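PDB 5C17: MerB2 from Bacillus megaterium, which probably acts as an organomercurial lyase that cleaves mercury-carbon bonds, and binds a mercury(II) ion. Local coordinates for residues A[16-21]-A[60-65]. Numbering follows the deposited sequence. Where two conformers were deposited one is given.
Sequences AKLPKE and KILAQR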
ATOM      1  N   ALA A  16     -18.283  -0.665  -3.802  1.00 14.43           N
ATOM      2  CA  ALA A  16     -19.506  -0.365  -4.531  1.00 15.63           C
ATOM      3  C   ALA A  16     -19.201   0.092  -5.964  1.00 15.71           C
ATOM      4  O   ALA A  16     -19.973  -0.185  -6.890  1.00 18.66           O
ATOM      5  CB  ALA A  16     -20.304   0.703  -3.794  1.00 16.11           C
ATOM      6  N   LYS A  17     -18.085   0.800  -6.134  1.00 14.40           N
ATOM      7  CA  LYS A  17     -17.688   1.357  -7.434  1.00 15.21           C
ATOM      8  C   LYS A  17     -17.016   0.349  -8.362  1.00 15.42           C
ATOM      9  O   LYS A  17     -17.035   0.510  -9.578  1.00 17.09           O
ATOM     10  CB  LYS A  17     -16.713   2.527  -7.225  1.00 16.45           C
ATOM     11  CG  LYS A  17     -17.327   3.764  -6.641  1.00 17.47           C
ATOM     12  CD  LYS A  17     -16.244   4.755  -6.178  1.00 18.05           C
ATOM     13  CE  LYS A  17     -16.840   6.104  -5.879  1.00 19.15           C
ATOM     14  NZ  LYS A  17     -17.188   6.829  -7.125  1.00 20.91           N
ATOM     15  N   LEU A  18     -16.362  -0.648  -7.787  1.00 13.30           N
ATOM     16  CA  LEU A  18     -15.587  -1.590  -8.574  1.00 12.09           C
ATOM     17  C   LEU A  18     -16.464  -2.663  -9.204  1.00 13.25           C
ATOM     18  O   LEU A  18     -17.513  -3.006  -8.667  1.00 14.72           O
ATOM     19  CB  LEU A  18     -14.536  -2.254  -7.698  1.00 11.89           C
ATOM     20  CG  LEU A  18     -13.402  -1.340  -7.255  1.00 13.36           C
ATOM     21  CD1 LEU A  18     -12.516  -2.052  -6.256  1.00 14.76           C
ATOM     22  CD2 LEU A  18     -12.572  -0.862  -8.453  1.00 15.62           C
ATOM     23  N   PRO A  19     -16.026  -3.217 -10.345  1.00 14.44           N
ATOM     24  CA  PRO A  19     -16.735  -4.349 -10.954  1.00 16.50           C
ATOM     25  C   PRO A  19     -16.875  -5.550 -10.018  1.00 17.05           C
ATOM     26  O   PRO A  19     -16.034  -5.743  -9.151  1.00 15.64           O
ATOM     27  CB  PRO A  19     -15.826  -4.747 -12.109  1.00 17.88           C
ATOM     28  CG  PRO A  19     -14.997  -3.587 -12.389  1.00 17.58           C
ATOM     29  CD  PRO A  19     -14.861  -2.804 -11.139  1.00 15.33           C
ATOM     30  N   LYS A  20     -17.888  -6.380 -10.230  1.00 20.46           N
ATOM     31  CA  LYS A  20     -18.181  -7.509  -9.321  1.00 22.84           C
ATOM     32  C   LYS A  20     -17.040  -8.528  -9.117  1.00 20.20           C
ATOM     33  O   LYS A  20     -16.923  -9.118  -8.033  1.00 21.19           O
ATOM     34  CB  LYS A  20     -19.446  -8.258  -9.779  1.00 28.15           C
ATOM     35  CG  LYS A  20     -20.741  -7.484  -9.550  1.00 32.57           C
ATOM     36  CD  LYS A  20     -21.967  -8.286  -9.970  1.00 35.63           C
ATOM     37  CE  LYS A  20     -23.189  -7.394 -10.132  1.00 37.77           C
ATOM     38  NZ  LYS A  20     -24.306  -7.756  -9.207  1.00 39.57           N
ATOM     39  N   GLU A  21     -16.232  -8.756 -10.151  1.00 15.11           N
ATOM     40  CA  GLU A  21     -15.136  -9.737 -10.084  1.00 14.13           C
ATOM     41  C   GLU A  21     -13.832  -9.105  -9.591  1.00 11.89           C
ATOM     42  O   GLU A  21     -12.772  -9.729  -9.624  1.00 11.91           O
ATOM     43  CB  GLU A  21     -14.911 -10.413 -11.436  1.00 16.39           C
ATOM     44  CG  GLU A  21     -16.108 -11.234 -11.954  1.00 19.26           C
ATOM     45  CD  GLU A  21     -16.455 -12.506 -11.136  1.00 23.22           C
ATOM     46  OE1 GLU A  21     -15.805 -12.829 -10.116  1.00 22.86           O
ATOM     47  OE2 GLU A  21     -17.417 -13.200 -11.529  1.00 26.44           O
ATOM     48  N   LYS A  60      -8.110  -3.688 -16.655  1.00 10.56           N
ATOM     49  CA  LYS A  60      -8.014  -2.333 -17.201  1.00 11.38           C
ATOM     50  C   LYS A  60      -8.442  -1.290 -16.167  1.00 10.54           C
ATOM     51  O   LYS A  60      -7.758  -0.286 -15.975  1.00 11.44           O
ATOM     52  CB  LYS A  60      -8.859  -2.196 -18.472  1.00 14.59           C
ATOM     53  CG  LYS A  60      -8.824  -0.816 -19.105  1.00 18.58           C
ATOM     54  CD  LYS A  60      -9.603  -0.749 -20.413  1.00 22.03           C
ATOM     55  CE  LYS A  60      -9.461   0.621 -21.058  1.00 25.99           C
ATOM     56  NZ  LYS A  60     -10.016   0.641 -22.439  1.00 28.47           N
ATOM     57  N   ILE A  61      -9.563  -1.534 -15.496  1.00  9.92           N
ATOM     58  CA  ILE A  61     -10.068  -0.596 -14.487  1.00 10.26           C
ATOM     59  C   ILE A  61      -9.103  -0.494 -13.317  1.00  9.44           C
ATOM     60  O   ILE A  61      -8.798   0.614 -12.842  1.00  9.54           O
ATOM     61  CB  ILE A  61     -11.475  -1.004 -14.006  1.00 11.35           C
ATOM     62  CG1 ILE A  61     -12.494  -0.649 -15.080  1.00 13.99           C
ATOM     63  CG2 ILE A  61     -11.840  -0.283 -12.696  1.00 11.91           C
ATOM     64  CD1 ILE A  61     -13.827  -1.344 -14.920  1.00 16.79           C
ATOM     65  N   LEU A  62      -8.628  -1.635 -12.821  1.00  9.17           N
ATOM     66  CA  LEU A  62      -7.712  -1.624 -11.674  1.00  8.79           C
ATOM     67  C   LEU A  62      -6.422  -0.884 -12.014  1.00  8.74           C
ATOM     68  O   LEU A  62      -5.875  -0.171 -11.183  1.00  9.48           O
ATOM     69  CB  LEU A  62      -7.410  -3.046 -11.201  1.00  8.72           C
ATOM     70  CG  LEU A  62      -8.598  -3.843 -10.684  1.00 10.16           C
ATOM     71  CD1 LEU A  62      -8.176  -5.288 -10.446  1.00 10.57           C
ATOM     72  CD2 LEU A  62      -9.192  -3.220  -9.454  1.00 11.24           C
ATOM     73  N   ALA A  63      -5.952  -1.039 -13.246  1.00  8.91           N
ATOM     74  CA  ALA A  63      -4.752  -0.341 -13.684  1.00  9.97           C
ATOM     75  C   ALA A  63      -4.992   1.174 -13.838  1.00 10.08           C
ATOM     76  O   ALA A  63      -4.138   1.986 -13.465  1.00 10.97           O
ATOM     77  CB  ALA A  63      -4.207  -0.950 -14.960  1.00 11.36           C
ATOM     78  N   GLN A  64      -6.152   1.551 -14.369  0.55 10.41           N
ATOM     79  CA  GLN A  64      -6.517   2.963 -14.484  0.55 11.50           C
ATOM     80  C   GLN A  64      -6.537   3.624 -13.104  0.55 10.36           C
ATOM     81  O   GLN A  64      -6.065   4.752 -12.938  0.55 11.73           O
ATOM     82  CB  GLN A  64      -7.885   3.135 -15.168  0.55 13.93           C
ATOM     83  CG  GLN A  64      -7.888   2.840 -16.669  0.55 16.42           C
ATOM     84  CD  GLN A  64      -9.284   2.851 -17.308  0.55 18.43           C
ATOM     85  OE1 GLN A  64     -10.286   2.461 -16.687  0.55 19.15           O
ATOM     86  NE2 GLN A  64      -9.345   3.292 -18.564  0.55 20.25           N
ATOM     87  N   ARG A  65      -7.053   2.900 -12.110  1.00  9.79           N
ATOM     88  CA  ARG A  65      -7.131   3.393 -10.733  1.00  9.84           C
ATOM     89  C   ARG A  65      -5.787   3.264 -10.008  1.00  9.60           C
ATOM     90  O   ARG A  65      -5.652   3.672  -8.866  1.00 10.59           O
ATOM     91  CB  ARG A  65      -8.200   2.616  -9.960  1.00 10.87           C
ATOM     92  CG  ARG A  65      -9.613   2.928 -10.394  1.00 10.75           C
ATOM     93  CD  ARG A  65     -10.632   2.118  -9.608  1.00 12.21           C
ATOM     94  NE  ARG A  65     -12.001   2.573  -9.810  1.00 14.85           N
ATOM     95  CZ  ARG A  65     -12.557   3.563  -9.132  1.00 16.97           C
ATOM     96  NH1 ARG A  65     -11.861   4.199  -8.204  1.00 18.40           N
ATOM     97  NH2 ARG A  65     -13.811   3.915  -9.382  1.00 18.91           N
TER
HETATM   98  O   HOH W   1     -14.394   1.620 -11.088  1.00 30.51           O
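Arg65 runs extended from CG to NE (chi2 179°, chi3 169°), a shape that carries NE from just past the C-terminal end of helix 52-64 across to Leu18, where helix 5-17 gives way to a loop. This helix-end packing in the MerB fold joins the end of helix 5-17 to the end of helix 52-64. Leu18 CD2 lies obliquely to the guanidinium, 3.7 Å from Arg65 NE, and also meets Leu62 CD2 at 4.2 Å. The Lys17 and Arg65 side chains cross at about a right angle, with Lys17 CB 3.9 Å from Arg65 NH2. Their like charges stay apart, Lys17 NZ to Arg65 NH2 being 5.0 Å, and both form salt bridges to Glu157, which probably offsets the repulsion; Arg65 NH1 hydrogen-bonds to Ser156 O. An alanine at Arg65 would probably leave Glu157 with Lys17 but without its second cation, and would open a gap beside Leu18 CD2, where CD and NE now pack. Pro19 CG and Ile61 CD1 meet tip to tip at 3.6 Å. No direct hydrogen bond joins the segments; one water, in the guanidinium plane, accepts from Arg65 NE at 2.9 Å and donates to Lys17 O at 3.2 Å.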